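Local coordinates for protein fatty acid CoA ligase (Marinactinospora thermotolerans, PDB 6SQ8) that belongs to the AMP-binding (ANL) enzyme family and binds adenosine monophosphate together with 1-ethanoyl-9H-pyrido[3,4-b]indole-3-carboxylic acid, at residues 193-198 and 239-244; 410-415 and 458-463. All coordinates share one frame; numbering follows the deposited sequence.

Contact 1: 193-198 and 239-244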
loop_
_atom_site.group_PDB
_atom_site.type_symbol
_atom_site.label_atom_id
_atom_site.label_comp_id
_atom_site.label_asym_id
_atom_site.label_seq_id
_atom_site.Cartn_x
_atom_site.Cartn_y
_atom_site.Cartn_z
ATOM N N PRO A 193 13.246 17.891 -6.893
ATOM C CA PRO A 193 12.948 16.612 -7.514
ATOM C C PRO A 193 13.523 15.367 -6.805
ATOM O O PRO A 193 14.588 15.404 -6.242
ATOM C CB PRO A 193 13.583 16.798 -8.898
ATOM C CG PRO A 193 14.862 17.588 -8.580
ATOM C CD PRO A 193 14.542 18.399 -7.338
ATOM N N TRP A 194 12.741 14.283 -6.837
ATOM C CA TRP A 194 13.074 12.954 -6.408
ATOM C C TRP A 194 13.444 12.110 -7.633
ATOM O O TRP A 194 12.854 12.270 -8.697
ATOM C CB TRP A 194 11.858 12.319 -5.714
ATOM C CG TRP A 194 11.176 13.164 -4.686
ATOM C CD1 TRP A 194 11.749 14.039 -3.806
ATOM C CD2 TRP A 194 9.779 13.155 -4.381
ATOM N NE1 TRP A 194 10.801 14.585 -2.978
ATOM C CE2 TRP A 194 9.582 14.055 -3.312
ATOM C CE3 TRP A 194 8.668 12.501 -4.920
ATOM C CZ2 TRP A 194 8.314 14.325 -2.792
ATOM C CZ3 TRP A 194 7.419 12.757 -4.400
ATOM C CH2 TRP A 194 7.243 13.663 -3.351
ATOM N N ARG A 195 14.399 11.190 -7.473
ATOM C CA ARG A 195 14.557 10.052 -8.361
ATOM C C ARG A 195 14.003 8.846 -7.605
ATOM O O ARG A 195 14.680 8.262 -6.751
ATOM C CB ARG A 195 16.015 9.882 -8.788
ATOM C CG ARG A 195 16.410 10.660 -10.040
ATOM C CD ARG A 195 16.782 12.138 -9.879
ATOM N NE ARG A 195 17.920 12.489 -9.024
ATOM C CZ ARG A 195 18.987 11.721 -8.785
ATOM N NH1 ARG A 195 19.145 10.606 -9.477
ATOM N NH2 ARG A 195 19.868 12.055 -7.848
ATOM N N PHE A 196 12.736 8.528 -7.881
ATOM C CA PHE A 196 11.933 7.655 -7.039
ATOM C C PHE A 196 11.786 6.288 -7.708
ATOM O O PHE A 196 11.151 6.155 -8.754
ATOM C CB PHE A 196 10.573 8.284 -6.764
ATOM C CG PHE A 196 9.904 7.836 -5.493
ATOM C CD1 PHE A 196 9.658 6.496 -5.244
ATOM C CD2 PHE A 196 9.462 8.761 -4.564
ATOM C CE1 PHE A 196 9.020 6.091 -4.079
ATOM C CE2 PHE A 196 8.825 8.362 -3.399
ATOM C CZ PHE A 196 8.595 7.025 -3.165
ATOM N N LEU A 197 12.364 5.275 -7.052
ATOM C CA LEU A 197 12.366 3.898 -7.506
ATOM C C LEU A 197 11.049 3.254 -7.071
ATOM O O LEU A 197 10.721 3.220 -5.883
ATOM C CB LEU A 197 13.556 3.190 -6.852
ATOM C CG LEU A 197 14.290 2.135 -7.684
ATOM C CD1 LEU A 197 14.892 1.038 -6.802
ATOM C CD2 LEU A 197 13.392 1.514 -8.732
ATOM N N ILE A 198 10.302 2.739 -8.032
ATOM C CA ILE A 198 9.019 2.166 -7.747
ATOM C C ILE A 198 8.977 0.740 -8.267
ATOM O O ILE A 198 8.703 0.513 -9.439
ATOM C CB ILE A 198 7.887 3.018 -8.344
ATOM C CG1 ILE A 198 8.056 4.483 -7.934
ATOM C CG2 ILE A 198 6.540 2.458 -7.923
ATOM C CD1 ILE A 198 6.874 5.351 -8.222
ATOM N N ARG A 239 21.211 6.693 -9.360
ATOM C CA ARG A 239 21.382 7.575 -8.229
ATOM C C ARG A 239 20.009 7.925 -7.635
ATOM O O ARG A 239 19.717 9.094 -7.402
ATOM C CB ARG A 239 22.144 8.831 -8.650
ATOM C CG ARG A 239 23.435 8.580 -9.406
ATOM C CD ARG A 239 24.651 8.825 -8.544
ATOM N NE ARG A 239 25.142 7.758 -7.676
ATOM C CZ ARG A 239 26.400 7.312 -7.674
ATOM N NH1 ARG A 239 27.146 7.470 -8.753
ATOM N NH2 ARG A 239 26.888 6.726 -6.595
ATOM N N ALA A 240 19.179 6.897 -7.396
ATOM C CA ALA A 240 17.838 7.052 -6.860
ATOM C C ALA A 240 17.896 7.682 -5.463
ATOM O O ALA A 240 18.768 7.378 -4.673
ATOM C CB ALA A 240 17.140 5.719 -6.827
ATOM N N THR A 241 16.941 8.572 -5.195
ATOM C CA THR A 241 16.856 9.295 -3.944
ATOM C C THR A 241 15.789 8.673 -3.034
ATOM O O THR A 241 15.849 8.805 -1.821
ATOM C CB THR A 241 16.497 10.766 -4.169
ATOM O OG1 THR A 241 15.226 10.800 -4.819
ATOM C CG2 THR A 241 17.530 11.500 -4.988
ATOM N N HIS A 242 14.782 8.046 -3.643
ATOM C CA HIS A 242 13.677 7.487 -2.925
ATOM C C HIS A 242 13.378 6.111 -3.493
ATOM O O HIS A 242 13.663 5.858 -4.672
ATOM C CB HIS A 242 12.448 8.385 -3.044
ATOM C CG HIS A 242 12.604 9.732 -2.418
ATOM N ND1 HIS A 242 13.545 10.648 -2.862
ATOM C CD2 HIS A 242 11.939 10.313 -1.396
ATOM C CE1 HIS A 242 13.449 11.738 -2.134
ATOM N NE2 HIS A 242 12.464 11.558 -1.232
ATOM N N VAL A 243 12.819 5.252 -2.634
ATOM C CA VAL A 243 12.302 3.960 -3.031
ATOM C C VAL A 243 11.200 3.582 -2.040
ATOM O O VAL A 243 11.257 3.958 -0.888
ATOM C CB VAL A 243 13.409 2.893 -3.082
ATOM C CG1 VAL A 243 14.095 2.733 -1.751
ATOM C CG2 VAL A 243 12.874 1.548 -3.533
ATOM N N PHE A 244 10.209 2.835 -2.525
ATOM C CA PHE A 244 9.184 2.283 -1.682
ATOM C C PHE A 244 9.222 0.757 -1.767
ATOM O O PHE A 244 9.224 0.213 -2.867
ATOM C CB PHE A 244 7.795 2.782 -2.068
ATOM C CG PHE A 244 6.750 2.502 -1.014
ATOM C CD1 PHE A 244 6.235 1.229 -0.838
ATOM C CD2 PHE A 244 6.292 3.511 -0.185
ATOM C CE1 PHE A 244 5.284 0.984 0.143
ATOM C CE2 PHE A 244 5.353 3.263 0.801
ATOM C CZ PHE A 244 4.855 1.998 0.967
#

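Contact 2: 410-415 and 458-463. With AMP (adenosine monophosphate), chain G.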
loop_
_atom_site.group_PDB
_atom_site.type_symbol
_atom_site.label_atom_id
_atom_site.label_comp_id
_atom_site.label_asym_id
_atom_site.label_seq_id
_atom_site.Cartn_x
_atom_site.Cartn_y
_atom_site.Cartn_z
ATOM N N ARG A 410 -0.354 -8.499 17.897
ATOM C CA ARG A 410 0.905 -7.896 17.441
ATOM C C ARG A 410 1.877 -7.747 18.621
ATOM O O ARG A 410 3.071 -7.906 18.441
ATOM C CB ARG A 410 0.682 -6.575 16.696
ATOM C CG ARG A 410 0.148 -6.778 15.287
ATOM C CD ARG A 410 0.292 -5.584 14.362
ATOM N NE ARG A 410 -0.853 -5.488 13.450
ATOM C CZ ARG A 410 -1.164 -4.409 12.749
ATOM N NH1 ARG A 410 -0.347 -3.370 12.764
ATOM N NH2 ARG A 410 -2.269 -4.360 12.035
ATOM N N ARG A 411 1.365 -7.484 19.824
ATOM C CA ARG A 411 2.206 -7.391 21.009
ATOM C C ARG A 411 2.890 -8.744 21.243
ATOM O O ARG A 411 4.062 -8.779 21.600
ATOM C CB ARG A 411 1.430 -6.950 22.264
ATOM C CG ARG A 411 0.956 -5.502 22.255
ATOM C CD ARG A 411 1.146 -4.617 23.490
ATOM N NE ARG A 411 1.057 -5.250 24.807
ATOM C CZ ARG A 411 -0.016 -5.257 25.607
ATOM N NH1 ARG A 411 -1.126 -4.615 25.271
ATOM N NH2 ARG A 411 0.041 -5.876 26.777
ATOM N N VAL A 412 2.176 -9.863 21.016
ATOM C CA VAL A 412 2.720 -11.196 21.236
ATOM C C VAL A 412 3.785 -11.514 20.174
ATOM O O VAL A 412 4.820 -12.125 20.485
ATOM C CB VAL A 412 1.607 -12.264 21.265
ATOM C CG1 VAL A 412 2.156 -13.675 21.510
ATOM C CG2 VAL A 412 0.578 -11.933 22.325
ATOM N N GLU A 413 3.535 -11.102 18.925
ATOM C CA GLU A 413 4.463 -11.304 17.803
ATOM C C GLU A 413 5.769 -10.527 18.033
ATOM O O GLU A 413 6.848 -11.048 17.758
ATOM C CB GLU A 413 3.814 -10.863 16.489
ATOM C CG GLU A 413 2.664 -11.756 16.043
ATOM C CD GLU A 413 1.704 -11.151 15.023
ATOM O OE1 GLU A 413 1.972 -10.019 14.528
ATOM O OE2 GLU A 413 0.681 -11.815 14.746
ATOM N N HIS A 414 5.656 -9.281 18.516
ATOM C CA HIS A 414 6.820 -8.420 18.781
ATOM C C HIS A 414 7.784 -9.144 19.736
ATOM O O HIS A 414 8.994 -9.197 19.486
ATOM C CB HIS A 414 6.394 -7.033 19.309
ATOM C CG HIS A 414 5.700 -6.164 18.310
ATOM N ND1 HIS A 414 4.955 -5.029 18.685
ATOM C CD2 HIS A 414 5.601 -6.254 16.954
ATOM C CE1 HIS A 414 4.457 -4.449 17.603
ATOM N NE2 HIS A 414 4.839 -5.188 16.516
ATOM N N VAL A 415 7.230 -9.724 20.809
ATOM C CA VAL A 415 8.019 -10.434 21.825
ATOM C C VAL A 415 8.672 -11.687 21.226
ATOM O O VAL A 415 9.848 -11.925 21.422
ATOM C CB VAL A 415 7.163 -10.782 23.059
ATOM C CG1 VAL A 415 7.921 -11.680 24.002
ATOM C CG2 VAL A 415 6.699 -9.556 23.822
ATOM N N ALA A 458 8.079 -18.843 27.342
ATOM C CA ALA A 458 8.606 -18.288 28.591
ATOM C C ALA A 458 8.904 -16.799 28.427
ATOM O O ALA A 458 8.722 -16.000 29.363
ATOM C CB ALA A 458 9.842 -19.044 28.997
ATOM N N LEU A 459 9.351 -16.440 27.223
ATOM C CA LEU A 459 9.663 -15.074 26.868
ATOM C C LEU A 459 8.377 -14.239 26.860
ATOM O O LEU A 459 8.329 -13.123 27.403
ATOM C CB LEU A 459 10.347 -15.114 25.500
ATOM C CG LEU A 459 11.110 -13.862 25.081
ATOM C CD1 LEU A 459 12.104 -13.393 26.141
ATOM C CD2 LEU A 459 11.858 -14.147 23.773
ATOM N N VAL A 460 7.313 -14.793 26.267
ATOM C CA VAL A 460 6.026 -14.114 26.238
ATOM C C VAL A 460 5.536 -13.963 27.676
ATOM O O VAL A 460 5.058 -12.911 28.052
ATOM C CB VAL A 460 4.991 -14.839 25.352
ATOM C CG1 VAL A 460 3.576 -14.325 25.577
ATOM C CG2 VAL A 460 5.361 -14.751 23.876
ATOM N N ARG A 461 5.690 -15.019 28.479
ATOM C CA ARG A 461 5.161 -15.021 29.822
ATOM C C ARG A 461 5.847 -13.941 30.661
ATOM O O ARG A 461 5.199 -13.350 31.498
ATOM C CB ARG A 461 5.291 -16.382 30.503
ATOM C CG ARG A 461 4.396 -16.506 31.742
ATOM C CD ARG A 461 4.538 -17.841 32.463
ATOM N NE ARG A 461 4.480 -18.992 31.565
ATOM C CZ ARG A 461 3.362 -19.552 31.123
ATOM N NH1 ARG A 461 2.188 -19.152 31.598
ATOM N NH2 ARG A 461 3.446 -20.520 30.227
ATOM N N ASP A 462 7.149 -13.713 30.453
ATOM C CA ASP A 462 7.911 -12.750 31.276
ATOM C C ASP A 462 7.495 -11.311 30.929
ATOM O O ASP A 462 7.370 -10.479 31.826
ATOM C CB ASP A 462 9.432 -12.915 31.144
ATOM C CG ASP A 462 10.234 -12.064 32.139
ATOM O OD1 ASP A 462 9.720 -11.835 33.259
ATOM O OD2 ASP A 462 11.376 -11.614 31.801
ATOM N N HIS A 463 7.276 -11.040 29.636
ATOM C CA HIS A 463 7.087 -9.698 29.120
ATOM C C HIS A 463 5.611 -9.293 29.188
ATOM O O HIS A 463 5.319 -8.165 29.541
ATOM C CB HIS A 463 7.648 -9.576 27.689
ATOM C CG HIS A 463 9.127 -9.378 27.642
ATOM N ND1 HIS A 463 10.008 -10.435 27.618
ATOM C CD2 HIS A 463 9.883 -8.265 27.615
ATOM C CE1 HIS A 463 11.243 -9.986 27.577
ATOM N NE2 HIS A 463 11.196 -8.660 27.568
HETATM P P AMP G . -5.911 -2.357 3.518
HETATM O O1P AMP G . -5.801 -1.038 2.810
HETATM O O2P AMP G . -7.243 -2.584 4.247
HETATM O O3P AMP G . -5.491 -3.489 2.606
HETATM O "O5'" AMP G . -4.733 -2.258 4.656
HETATM C "C5'" AMP G . -4.763 -1.459 5.856
HETATM C "C4'" AMP G . -4.161 -2.183 7.056
HETATM O "O4'" AMP G . -2.822 -2.605 6.840
HETATM C "C3'" AMP G . -4.065 -1.286 8.258
HETATM O "O3'" AMP G . -5.262 -1.479 8.956
HETATM C "C2'" AMP G . -2.831 -1.715 9.049
HETATM O "O2'" AMP G . -3.031 -2.633 10.149
HETATM C "C1'" AMP G . -1.980 -2.382 7.982
HETATM N N9 AMP G . -0.832 -1.490 7.667
HETATM C C8 AMP G . -0.638 -0.739 6.558
HETATM N N7 AMP G . 0.535 -0.055 6.645
HETATM C C5 AMP G . 1.095 -0.369 7.835
HETATM C C6 AMP G . 2.327 -0.001 8.575
HETATM N N6 AMP G . 3.226 0.841 8.054
HETATM N N1 AMP G . 2.518 -0.559 9.785
HETATM C C2 AMP G . 1.614 -1.424 10.325
HETATM N N3 AMP G . 0.465 -1.805 9.722
HETATM C C4 AMP G . 0.177 -1.317 8.500
#

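Contact 1: 193-198 and 239-244
His242 lays its CB over one face of the Phe196 ring, 3.6 Å from that ring's centroid, in a CH-pi contact. Phe196 has its CG anti to the backbone N (chi1 -154°), which swings the ring across the neighbouring strand to meet the methylene group. The two rings run nearly parallel but are slid apart, so that they barely overlap. Trp194 then comes over a face of the imidazole: its five-membered ring lies 4.1 Å from the His242 ring, centroid to centroid, with the planes inclined at 37°.

Flat and polar at once, histidine suits this aromatic cluster because both nitrogens find partners. ND1 shares a hydrogen bond of 2.6 Å with Thr241 OG1, which sits in the ring plane, and NE2 meets the carbonyl of Tyr189. The same threonine hydroxyl accepts Arg195 N at 2.8 Å, so one small side chain ties the imidazole to the facing backbone, while its CG2 rests on the Arg195 guanidinium.

Arg195 O takes two amides: Thr241 N at 2.8 Å, along a lone pair, and His242 N at 3.1 Å, from above the carbonyl plane. Farther on, Leu197 N bonds to His242 O at 2.8 Å, and Phe244 N adds a weak bond to Leu197 O. On the face opposite Phe196 and His242, Leu197 and Val243 lie side by side, Leu197 CB 3.8 Å from Val243 CG2, and Ala240 CB comes loosely against Leu197. Helix 205-215 packs on Trp194, Phe196 and Phe244. Neighbouring parallel strands under a helix, the second of them feeding Phe244 into the pocket of 1-ethanoyl-9H-pyrido[3,4-b]indole-3-carboxylic acid, belong to the alpha/beta core of the large N-terminal domain of ANL enzymes.

Contact 2: 410-415 and 458-463
Leu459 O is gripped twice by His463, one helical turn on: the backbone N and the ring ND1 each donate to it at 3.2 Å, arriving from opposite faces of the carbonyl plane. The imidazole is thereby folded back against its own helix, with the oxygen lying in the ring plane. Val415 CG1 packs against the same carbonyl, 3.7 Å from Leu459 O, and its CG2 meets His463 CB at 4.0 Å.

Val415 is directed toward the other helix, and its two methyls divide the work: CG1 also lies 4.0 Å from Val460 CG2, which in turn touches Val412 CG1 at 4.1 Å. Short branched side chains, with Leu459 CG beside Val415 CG1, suit a crossing of this modest size. The axes of the two segments, parts of helices 409-418 and 453-463, come within 9.7 Å, at 119° between their N-to-C directions, in the small alpha/beta C-terminal domain of the AMP-binding family.

From another side of the first helix, the long chain of Arg410, bent at chi3, reaches adenosine monophosphate. Its NH2 donates to the ribose O2' at 2.7 Å, the oxygen lying at the guanidinium's edge near its plane. Asp380, which also binds the nucleotide, forms a weak, long ion pair with this NH2.

Overall arrangement
Contact 1 lies in the large N-terminal part of the chain and contact 2 in the small C-terminal domain, with centres 37 Å apart and nearest atoms about 14 Å apart, so they do not touch. What relates them is the bound ligands between them. From the strand pair, the Phe244 side chain comes within about 4 Å of 1-ethanoyl-9H-pyrido[3,4-b]indole-3-carboxylic acid and about 7 Å of adenosine monophosphate. From the helix pair, Arg410 reaches that nucleotide from the other domain. Lys486, also from the C-terminal domain, belongs to both ligand pockets, so the two domains meet at a shared site.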